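PDB 4EWG: beta-ketoacyl synthase from Burkholderia phymatum, which probably catalyses the condensation step of fatty-acid chain elongation, as a 3-oxoacyl-[acyl-carrier-protein] synthase of the thiolase-like superfamily. Local coordinates for residues A[188-194]-A[240-246]; A[348-352]-A[392-396]; A[353-359]-A[407-411]. One frame throughout, in Å; residues are numbered along the deposited sequence.

Contact 1. Residues A[188-194]-A[240-246]; sequences TLMLAGG and ATLVLEE
A regular antiparallel ladder joins residues 188-194 to 240-246 in the N-terminal half of a thiolase fold; the axes of strand residues 189-194 and 240-246 approach to 4.6 Å, with N-to-C directions at 156°. Met190 with Leu244, Ala192 with Leu242 and Gly194 with Ala240 are the hydrogen-bonded pairs. The tightest bond is Leu242 N to Ala192 O (2.8 Å); Gly194 N to Ala240 O and Ala240 N to Gly194 O are the longest, 3.2 Å each. Glu246 N to Thr188 O (3.0 Å) extends the ladder. Leu189 with Glu245, Leu191 with Val243 and Gly193 with Thr241 are the non-hydrogen-bonded pairs.

Side chains alternate. Leu189, Leu191, Thr241, Val243 and Glu245 share the face covered largely by helix 76-92. Leu191 (m, t) brings CD2 within 3.7 Å of CG2 of Val243 (chi1 t), while Leu189 (chi1 m, chi2 123°) sets CD2 3.5 Å from Glu245 CG and 4.2 Å from Val243 CG1. On the other face, turned to helix 170-183, Ala192 CB meets CD1 of Leu244 (m, p) at 4.2 Å, and Met190 (m, m, m) carries its end away from the partner strand. Gly193 is almost fully extended, its CA 3.1 Å from Ala240 O; a CB there would clash with that oxygen at 2.2 Å.

Glu245, extended (t, t), takes its carboxylate to Arg253, Thr11 and His249, the last a calcium ligand seen in this protein although no ion is bound here; Glu246 N-caps the following helix, OE1 to His249 N and OE2 to Glu248 N. Thus backbone bonds set the register, apolar side chains fill both faces, and the buried charge of Glu245 is answered by partners beyond the ladder.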
loop_
_atom_site.group_PDB
_atom_site.type_symbol
_atom_site.label_atom_id
_atom_site.label_comp_id
_atom_site.label_asym_id
_atom_site.label_seq_id
_atom_site.Cartn_x
_atom_site.Cartn_y
_atom_site.Cartn_z
ATOM N N THR A 188 10.117 14.423 9.405
ATOM C CA THR A 188 10.881 14.441 10.644
ATOM C C THR A 188 10.498 13.264 11.514
ATOM O O THR A 188 11.322 12.722 12.230
ATOM C CB THR A 188 10.620 15.713 11.454
ATOM O OG1 THR A 188 10.998 16.857 10.684
ATOM C CG2 THR A 188 11.420 15.708 12.740
ATOM N N LEU A 189 9.223 12.893 11.465
ATOM C CA LEU A 189 8.685 11.818 12.272
ATOM C C LEU A 189 7.767 10.973 11.438
ATOM O O LEU A 189 7.215 11.441 10.467
ATOM C CB LEU A 189 7.876 12.404 13.439
ATOM C CG LEU A 189 8.735 13.097 14.498
ATOM C CD1 LEU A 189 8.308 14.579 14.697
ATOM C CD2 LEU A 189 8.750 12.276 15.792
ATOM N N MET A 190 7.598 9.719 11.837
ATOM C CA MET A 190 6.653 8.798 11.197
ATOM C C MET A 190 6.098 7.863 12.251
ATOM O O MET A 190 6.851 7.355 13.112
ATOM C CB MET A 190 7.324 7.939 10.104
ATOM C CG MET A 190 7.775 8.673 8.844
ATOM S SD MET A 190 6.428 9.355 7.849
ATOM C CE MET A 190 5.862 7.932 6.879
ATOM N N LEU A 191 4.784 7.655 12.209
ATOM C CA LEU A 191 4.176 6.481 12.829
ATOM C C LEU A 191 4.287 5.338 11.810
ATOM O O LEU A 191 3.914 5.501 10.653
ATOM C CB LEU A 191 2.716 6.733 13.158
ATOM C CG LEU A 191 2.490 7.892 14.164
ATOM C CD1 LEU A 191 1.014 8.059 14.366
ATOM C CD2 LEU A 191 3.236 7.674 15.497
ATOM N N ALA A 192 4.839 4.209 12.226
ATOM C CA ALA A 192 4.948 3.062 11.344
ATOM C C ALA A 192 4.470 1.824 12.072
ATOM O O ALA A 192 4.879 1.558 13.190
ATOM C CB ALA A 192 6.378 2.882 10.856
ATOM N N GLY A 193 3.606 1.059 11.424
ATOM C CA GLY A 193 3.114 -0.147 12.022
ATOM C C GLY A 193 2.311 -1.012 11.097
ATOM O O GLY A 193 2.283 -0.807 9.863
ATOM N N GLY A 194 1.690 -2.015 11.703
ATOM C CA GLY A 194 0.820 -2.930 10.996
ATOM C C GLY A 194 -0.237 -3.436 11.924
ATOM O O GLY A 194 -0.066 -3.401 13.148
ATOM N N ALA A 240 0.674 -3.048 16.194
ATOM C CA ALA A 240 1.871 -2.520 16.856
ATOM C C ALA A 240 2.339 -1.296 16.046
ATOM O O ALA A 240 2.260 -1.289 14.805
ATOM C CB ALA A 240 2.979 -3.587 16.960
ATOM N N THR A 241 2.754 -0.260 16.758
ATOM C CA THR A 241 3.224 0.948 16.140
ATOM C C THR A 241 4.568 1.335 16.756
ATOM O O THR A 241 4.733 1.315 18.002
ATOM C CB THR A 241 2.246 2.116 16.373
ATOM O OG1 THR A 241 0.939 1.784 15.872
ATOM C CG2 THR A 241 2.752 3.397 15.657
ATOM N N LEU A 242 5.501 1.734 15.901
ATOM C CA LEU A 242 6.720 2.405 16.358
ATOM C C LEU A 242 6.701 3.874 15.926
ATOM O O LEU A 242 6.224 4.224 14.818
ATOM C CB LEU A 242 7.961 1.744 15.807
ATOM C CG LEU A 242 8.144 0.252 15.997
ATOM C CD1 LEU A 242 9.397 -0.193 15.221
ATOM C CD2 LEU A 242 8.290 -0.029 17.474
ATOM N N VAL A 243 7.181 4.742 16.821
ATOM C CA VAL A 243 7.425 6.142 16.482
ATOM C C VAL A 243 8.904 6.235 16.022
ATOM O O VAL A 243 9.825 6.007 16.793
ATOM C CB VAL A 243 7.177 7.090 17.667
ATOM C CG1 VAL A 243 7.560 8.496 17.274
ATOM C CG2 VAL A 243 5.722 7.026 18.149
ATOM N N LEU A 244 9.104 6.537 14.769
ATOM C CA LEU A 244 10.438 6.737 14.228
ATOM C C LEU A 244 10.664 8.222 14.205
ATOM O O LEU A 244 9.723 9.003 13.968
ATOM C CB LEU A 244 10.555 6.197 12.786
ATOM C CG LEU A 244 10.787 4.702 12.528
ATOM C CD1 LEU A 244 9.716 3.875 13.228
ATOM C CD2 LEU A 244 10.767 4.435 11.014
ATOM N N GLU A 245 11.911 8.625 14.424
ATOM C CA GLU A 245 12.187 10.039 14.591
ATOM C C GLU A 245 13.607 10.346 14.153
ATOM O O GLU A 245 14.530 9.589 14.457
ATOM C CB GLU A 245 11.983 10.395 16.040
ATOM C CG GLU A 245 12.194 11.858 16.371
ATOM C CD GLU A 245 11.692 12.230 17.765
ATOM O OE1 GLU A 245 11.163 11.348 18.493
ATOM O OE2 GLU A 245 11.828 13.420 18.131
ATOM N N GLU A 246 13.772 11.453 13.431
ATOM C CA GLU A 246 15.101 11.871 13.025
ATOM C C GLU A 246 15.948 12.099 14.298
ATOM O O GLU A 246 15.460 12.603 15.295
ATOM C CB GLU A 246 15.035 13.129 12.161
ATOM C CG GLU A 246 16.363 13.570 11.585
ATOM C CD GLU A 246 17.178 14.446 12.509
ATOM O OE1 GLU A 246 16.589 15.249 13.250
ATOM O OE2 GLU A 246 18.425 14.321 12.510
#

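Contact 2. Residues A[348-352]-A[392-396]; sequences EAWWT and VMSNN
Helix residues 348-352 pack along strand residues 392-396 at an axis distance of 8.9 Å, running nearly opposite ways (161°); the closest CA pair is Ala349 and Ser394, 6.2 Å apart. The strand is extended, so Val392, Ser394 and Asn396 point at the helix while Met393 and Asn395 point away.

Apolar contact is slight: CG2 of Thr352 rests 3.8 Å from CG2 of Val392, both residues with chi1 m.

Polar contact runs mainly through one bridging water, within hydrogen-bonding distance of Glu348 OE1 (2.7 Å), Ser394 OG (2.8 Å) and Asn395 O (2.7 Å), with more acceptors in reach than it has protons. Glu348 (m, t) sends OE1 to it, and Ser394 (chi1 t) its hydroxyl. Within the helix, Thr352 OG1 donates to Glu348 O (2.7 Å), one turn back.

The helix belongs to the buried central layer of the layered alpha/beta thiolase fold, where Ala349 also touches Ile175 of helix 170-183. A salt bridge to Lys334 balances Glu348, so its buried carboxylate is served by both charge and water.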
loop_
_atom_site.group_PDB
_atom_site.type_symbol
_atom_site.label_atom_id
_atom_site.label_comp_id
_atom_site.label_asym_id
_atom_site.label_seq_id
_atom_site.Cartn_x
_atom_site.Cartn_y
_atom_site.Cartn_z
ATOM N N GLU A 348 6.698 -7.852 16.102
ATOM C CA GLU A 348 7.974 -8.550 16.243
ATOM C C GLU A 348 9.145 -7.602 16.325
ATOM O O GLU A 348 10.084 -7.871 17.059
ATOM C CB GLU A 348 8.164 -9.569 15.102
ATOM C CG GLU A 348 7.212 -10.759 15.270
ATOM C CD GLU A 348 6.933 -11.527 13.995
ATOM O OE1 GLU A 348 7.730 -11.466 13.067
ATOM O OE2 GLU A 348 5.930 -12.250 13.939
ATOM N N ALA A 349 9.082 -6.472 15.604
ATOM C CA ALA A 349 10.139 -5.486 15.704
ATOM C C ALA A 349 10.156 -4.922 17.144
ATOM O O ALA A 349 11.194 -4.871 17.810
ATOM C CB ALA A 349 9.951 -4.396 14.669
ATOM N N TRP A 350 8.983 -4.524 17.605
ATOM C CA TRP A 350 8.796 -3.955 18.955
ATOM C C TRP A 350 9.366 -4.896 20.001
ATOM O O TRP A 350 10.261 -4.519 20.763
ATOM C CB TRP A 350 7.305 -3.698 19.149
ATOM C CG TRP A 350 6.851 -3.428 20.552
ATOM C CD1 TRP A 350 7.586 -2.920 21.582
ATOM C CD2 TRP A 350 5.506 -3.585 21.076
ATOM N NE1 TRP A 350 6.819 -2.822 22.723
ATOM C CE2 TRP A 350 5.558 -3.205 22.468
ATOM C CE3 TRP A 350 4.316 -4.068 20.560
ATOM C CZ2 TRP A 350 4.468 -3.258 23.278
ATOM C CZ3 TRP A 350 3.219 -4.121 21.392
ATOM C CH2 TRP A 350 3.289 -3.722 22.714
ATOM N N TRP A 351 8.869 -6.138 20.022
ATOM C CA TRP A 351 9.296 -7.113 21.037
ATOM C C TRP A 351 10.749 -7.448 20.916
ATOM O O TRP A 351 11.404 -7.645 21.927
ATOM C CB TRP A 351 8.444 -8.358 20.969
ATOM C CG TRP A 351 7.011 -8.090 21.417
ATOM C CD1 TRP A 351 6.417 -6.858 21.634
ATOM C CD2 TRP A 351 5.973 -9.056 21.682
ATOM N NE1 TRP A 351 5.136 -7.001 22.003
ATOM C CE2 TRP A 351 4.805 -8.306 22.036
ATOM C CE3 TRP A 351 5.906 -10.430 21.663
ATOM C CZ2 TRP A 351 3.619 -8.913 22.361
ATOM C CZ3 TRP A 351 4.693 -11.049 21.976
ATOM C CH2 TRP A 351 3.574 -10.300 22.325
ATOM N N THR A 352 11.281 -7.497 19.687
ATOM C CA THR A 352 12.716 -7.721 19.486
ATOM C C THR A 352 13.574 -6.594 20.125
ATOM O O THR A 352 14.621 -6.869 20.681
ATOM C CB THR A 352 13.063 -7.885 17.990
ATOM O OG1 THR A 352 12.423 -9.051 17.515
ATOM C CG2 THR A 352 14.549 -8.026 17.752
ATOM N N VAL A 392 20.659 -6.395 16.360
ATOM C CA VAL A 392 19.726 -7.454 16.104
ATOM C C VAL A 392 19.040 -7.292 14.760
ATOM O O VAL A 392 18.977 -6.194 14.206
ATOM C CB VAL A 392 18.704 -7.568 17.234
ATOM C CG1 VAL A 392 19.463 -7.877 18.545
ATOM C CG2 VAL A 392 17.892 -6.296 17.332
ATOM N N MET A 393 18.547 -8.413 14.244
ATOM C CA MET A 393 17.825 -8.445 12.982
ATOM C C MET A 393 16.433 -9.075 13.181
ATOM O O MET A 393 16.282 -10.073 13.908
ATOM C CB MET A 393 18.622 -9.234 11.941
ATOM C CG MET A 393 17.958 -9.355 10.576
ATOM S SD MET A 393 18.967 -10.281 9.373
ATOM C CE MET A 393 20.018 -8.977 8.741
ATOM N N SER A 394 15.424 -8.493 12.513
ATOM C CA SER A 394 14.087 -9.085 12.506
ATOM C C SER A 394 13.639 -9.244 11.065
ATOM O O SER A 394 13.612 -8.271 10.305
ATOM C CB SER A 394 13.078 -8.245 13.251
ATOM O OG SER A 394 11.796 -8.884 13.248
ATOM N N ASN A 395 13.288 -10.474 10.710
ATOM C CA ASN A 395 12.948 -10.842 9.326
ATOM C C ASN A 395 11.488 -11.230 9.168
ATOM O O ASN A 395 10.837 -11.663 10.119
ATOM C CB ASN A 395 13.805 -12.019 8.871
ATOM C CG ASN A 395 15.255 -11.645 8.694
ATOM O OD1 ASN A 395 15.566 -10.518 8.265
ATOM N ND2 ASN A 395 16.172 -12.594 9.016
ATOM N N ASN A 396 10.968 -11.021 7.972
ATOM C CA ASN A 396 9.582 -11.382 7.635
ATOM C C ASN A 396 9.508 -11.672 6.171
ATOM O O ASN A 396 10.163 -11.008 5.350
ATOM C CB ASN A 396 8.595 -10.249 7.968
ATOM C CG ASN A 396 8.595 -9.896 9.433
ATOM O OD1 ASN A 396 7.899 -10.557 10.266
ATOM N ND2 ASN A 396 9.329 -8.860 9.775
HETATM O O HOH W 1 10.407 -11.243 12.753
#

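Contact 3. Residues A[353-359]-A[407-411]; sequences IEMMKRN and IFRRV
Just past the helical residues 353-358, one side-chain oxygen lies near both terminal nitrogens of a guanidinium: Asn359 OD1 is 3.0 Å from NH1 and 3.0 Å from NH2 of Arg410, two hydrogen bonds that are weak because of their angles. Asn359 has positive phi (54/33) and completes a Schellman motif; its chi1 is m. Arg410 (t, p, t, chi4 -89°) folds back so that Met356 O stands over one face of its guanidinium, 3.3 Å from CZ.

The helix axis passes 10.2 Å from that of strand 407-409, at 35° to it, with CA pairs Ile353-Phe408 (7.5 Å) and Met356-Arg410 (7.2 Å). Phe408 (chi1 m, chi2 -64°) points at the helix and offers its ring face: Ile353 (m, t) places CD1 4.2 Å from the ring centroid, only 7° off the normal, a CH-pi contact. Met356 (t, t, p) points toward the strand and reaches three of its residues, CE 4.3 Å from Phe408 CB and 3.6 Å from Arg409 O, CG 3.4 Å from Arg410 CD.

Lys357 and Arg358 point away. Arg358 NH1 pairs with Glu354 OE1 at 2.9 Å and Lys357 NZ joins that OE1 at a long 4.0 Å, its stronger partner being His258.

The end of helix 344-358 thus packs obliquely on strand 402-409 in a layered alpha/beta fold; Ile353 and Phe408 also reach Ile10 of strand 8-16. The chemistry changes along the contact, from buried apolar and CH-pi packing to polar pairing at the helix end, where the salt bridge of Arg410 to Asp388 outweighs its weak bonds to Asn359.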
loop_
_atom_site.group_PDB
_atom_site.type_symbol
_atom_site.label_atom_id
_atom_site.label_comp_id
_atom_site.label_asym_id
_atom_site.label_seq_id
_atom_site.Cartn_x
_atom_site.Cartn_y
_atom_site.Cartn_z
ATOM N N ILE A 353 13.122 -5.345 20.029
ATOM C CA ILE A 353 13.822 -4.222 20.658
ATOM C C ILE A 353 13.706 -4.286 22.194
ATOM O O ILE A 353 14.677 -4.036 22.901
ATOM C CB ILE A 353 13.306 -2.873 20.163
ATOM C CG1 ILE A 353 13.652 -2.662 18.689
ATOM C CG2 ILE A 353 13.938 -1.738 20.942
ATOM C CD1 ILE A 353 12.908 -1.503 18.086
ATOM N N GLU A 354 12.541 -4.662 22.686
ATOM C CA GLU A 354 12.344 -4.838 24.116
ATOM C C GLU A 354 13.259 -5.934 24.671
ATOM O O GLU A 354 13.862 -5.770 25.725
ATOM C CB GLU A 354 10.897 -5.199 24.440
ATOM C CG GLU A 354 9.879 -4.176 23.987
ATOM C CD GLU A 354 9.720 -2.996 24.934
ATOM O OE1 GLU A 354 10.710 -2.579 25.569
ATOM O OE2 GLU A 354 8.582 -2.475 25.022
ATOM N N MET A 355 13.382 -7.038 23.940
ATOM C CA MET A 355 14.240 -8.110 24.356
ATOM C C MET A 355 15.699 -7.678 24.300
ATOM O O MET A 355 16.462 -7.932 25.239
ATOM C CB MET A 355 13.997 -9.317 23.483
ATOM C CG MET A 355 12.632 -9.932 23.726
ATOM S SD MET A 355 12.420 -11.518 22.903
ATOM C CE MET A 355 12.538 -11.005 21.192
ATOM N N MET A 356 16.082 -7.001 23.229
ATOM C CA MET A 356 17.450 -6.488 23.094
ATOM C C MET A 356 17.824 -5.584 24.237
ATOM O O MET A 356 18.901 -5.713 24.760
ATOM C CB MET A 356 17.647 -5.721 21.773
ATOM C CG MET A 356 18.991 -5.009 21.670
ATOM S SD MET A 356 19.377 -4.381 20.038
ATOM C CE MET A 356 18.427 -2.870 19.937
ATOM N N LYS A 357 16.926 -4.674 24.626
ATOM C CA LYS A 357 17.216 -3.742 25.745
ATOM C C LYS A 357 17.479 -4.466 27.033
ATOM O O LYS A 357 18.207 -3.965 27.887
ATOM C CB LYS A 357 16.078 -2.771 25.993
ATOM C CG LYS A 357 16.008 -1.606 25.011
ATOM C CD LYS A 357 14.649 -0.916 25.068
ATOM C CE LYS A 357 14.535 0.055 26.230
ATOM N NZ LYS A 357 13.113 0.413 26.536
ATOM N N ARG A 358 16.912 -5.657 27.186
ATOM C CA ARG A 358 17.011 -6.364 28.451
ATOM C C ARG A 358 17.927 -7.562 28.445
ATOM O O ARG A 358 17.998 -8.289 29.436
ATOM C CB ARG A 358 15.618 -6.763 28.887
ATOM C CG ARG A 358 14.745 -5.548 29.064
ATOM C CD ARG A 358 13.315 -5.925 29.406
ATOM N NE ARG A 358 12.525 -4.736 29.724
ATOM C CZ ARG A 358 12.094 -3.835 28.836
ATOM N NH1 ARG A 358 12.374 -3.935 27.523
ATOM N NH2 ARG A 358 11.370 -2.822 29.251
ATOM N N ASN A 359 18.683 -7.754 27.368
ATOM C CA ASN A 359 19.569 -8.930 27.246
ATOM C C ASN A 359 18.884 -10.281 27.450
ATOM O O ASN A 359 19.504 -11.254 27.953
ATOM C CB ASN A 359 20.753 -8.810 28.226
ATOM C CG ASN A 359 21.675 -7.658 27.887
ATOM O OD1 ASN A 359 21.661 -7.137 26.775
ATOM N ND2 ASN A 359 22.480 -7.257 28.852
ATOM N N ILE A 407 17.395 -4.217 10.539
ATOM C CA ILE A 407 18.459 -4.226 11.519
ATOM C C ILE A 407 18.343 -3.036 12.505
ATOM O O ILE A 407 18.328 -1.852 12.096
ATOM C CB ILE A 407 19.861 -4.206 10.851
ATOM C CG1 ILE A 407 20.036 -5.440 9.947
ATOM C CG2 ILE A 407 20.955 -4.190 11.928
ATOM C CD1 ILE A 407 21.302 -5.462 9.098
ATOM N N PHE A 408 18.311 -3.372 13.810
ATOM C CA PHE A 408 18.256 -2.396 14.877
ATOM C C PHE A 408 19.593 -2.367 15.655
ATOM O O PHE A 408 20.175 -3.412 15.988
ATOM C CB PHE A 408 17.113 -2.725 15.842
ATOM C CG PHE A 408 15.787 -2.807 15.183
ATOM C CD1 PHE A 408 15.233 -1.692 14.589
ATOM C CD2 PHE A 408 15.100 -4.006 15.120
ATOM C CE1 PHE A 408 14.011 -1.756 13.946
ATOM C CE2 PHE A 408 13.866 -4.081 14.481
ATOM C CZ PHE A 408 13.322 -2.952 13.895
ATOM N N ARG A 409 20.057 -1.169 15.946
ATOM C CA ARG A 409 21.281 -0.997 16.704
ATOM C C ARG A 409 20.954 -0.734 18.174
ATOM O O ARG A 409 20.029 0.026 18.503
ATOM C CB ARG A 409 22.121 0.150 16.135
ATOM C CG ARG A 409 23.225 0.544 17.077
ATOM C CD ARG A 409 24.230 1.519 16.516
ATOM N NE ARG A 409 25.429 1.345 17.308
ATOM C CZ ARG A 409 26.607 1.859 17.001
ATOM N NH1 ARG A 409 26.754 2.648 15.941
ATOM N NH2 ARG A 409 27.641 1.606 17.775
ATOM N N ARG A 410 21.706 -1.379 19.057
ATOM C CA ARG A 410 21.558 -1.166 20.510
ATOM C C ARG A 410 21.806 0.278 20.822
ATOM O O ARG A 410 22.651 0.898 20.221
ATOM C CB ARG A 410 22.559 -2.055 21.276
ATOM C CG ARG A 410 22.368 -2.107 22.791
ATOM C CD ARG A 410 21.181 -2.961 23.192
ATOM N NE ARG A 410 21.099 -3.150 24.643
ATOM C CZ ARG A 410 21.694 -4.131 25.342
ATOM N NH1 ARG A 410 22.446 -5.073 24.757
ATOM N NH2 ARG A 410 21.539 -4.179 26.658
ATOM N N VAL A 411 21.038 0.823 21.739
ATOM C CA VAL A 411 21.329 2.139 22.315
ATOM C C VAL A 411 21.407 1.884 23.807
ATOM O O VAL A 411 20.382 1.671 24.469
ATOM C CB VAL A 411 20.255 3.177 22.020
ATOM C CG1 VAL A 411 20.435 4.388 22.972
ATOM C CG2 VAL A 411 20.300 3.553 20.528
#

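Overall arrangement
The three contacts sample both halves of one thiolase-like fold. Contact 1 pairs two strands of the N-terminal half; contacts 2 and 3 dock successive parts of helix 344-358 on adjacent strands of the C-terminal half. Contacts 2 and 3, with centres about 9 Å apart, join directly: Val392 O lies 2.9 Å from Phe408 N, a probable hydrogen bond, and Val392 CG2 is 3.6 Å from Met356 SD. Contact 1, centred about 15 Å from contact 2, meets the same helix through Ala240 CB and Trp350 CE3 (3.9 Å). Only contact 1 adjoins the annotated calcium ligand, the side chains of Glu245 and His249 being about 3 Å apart.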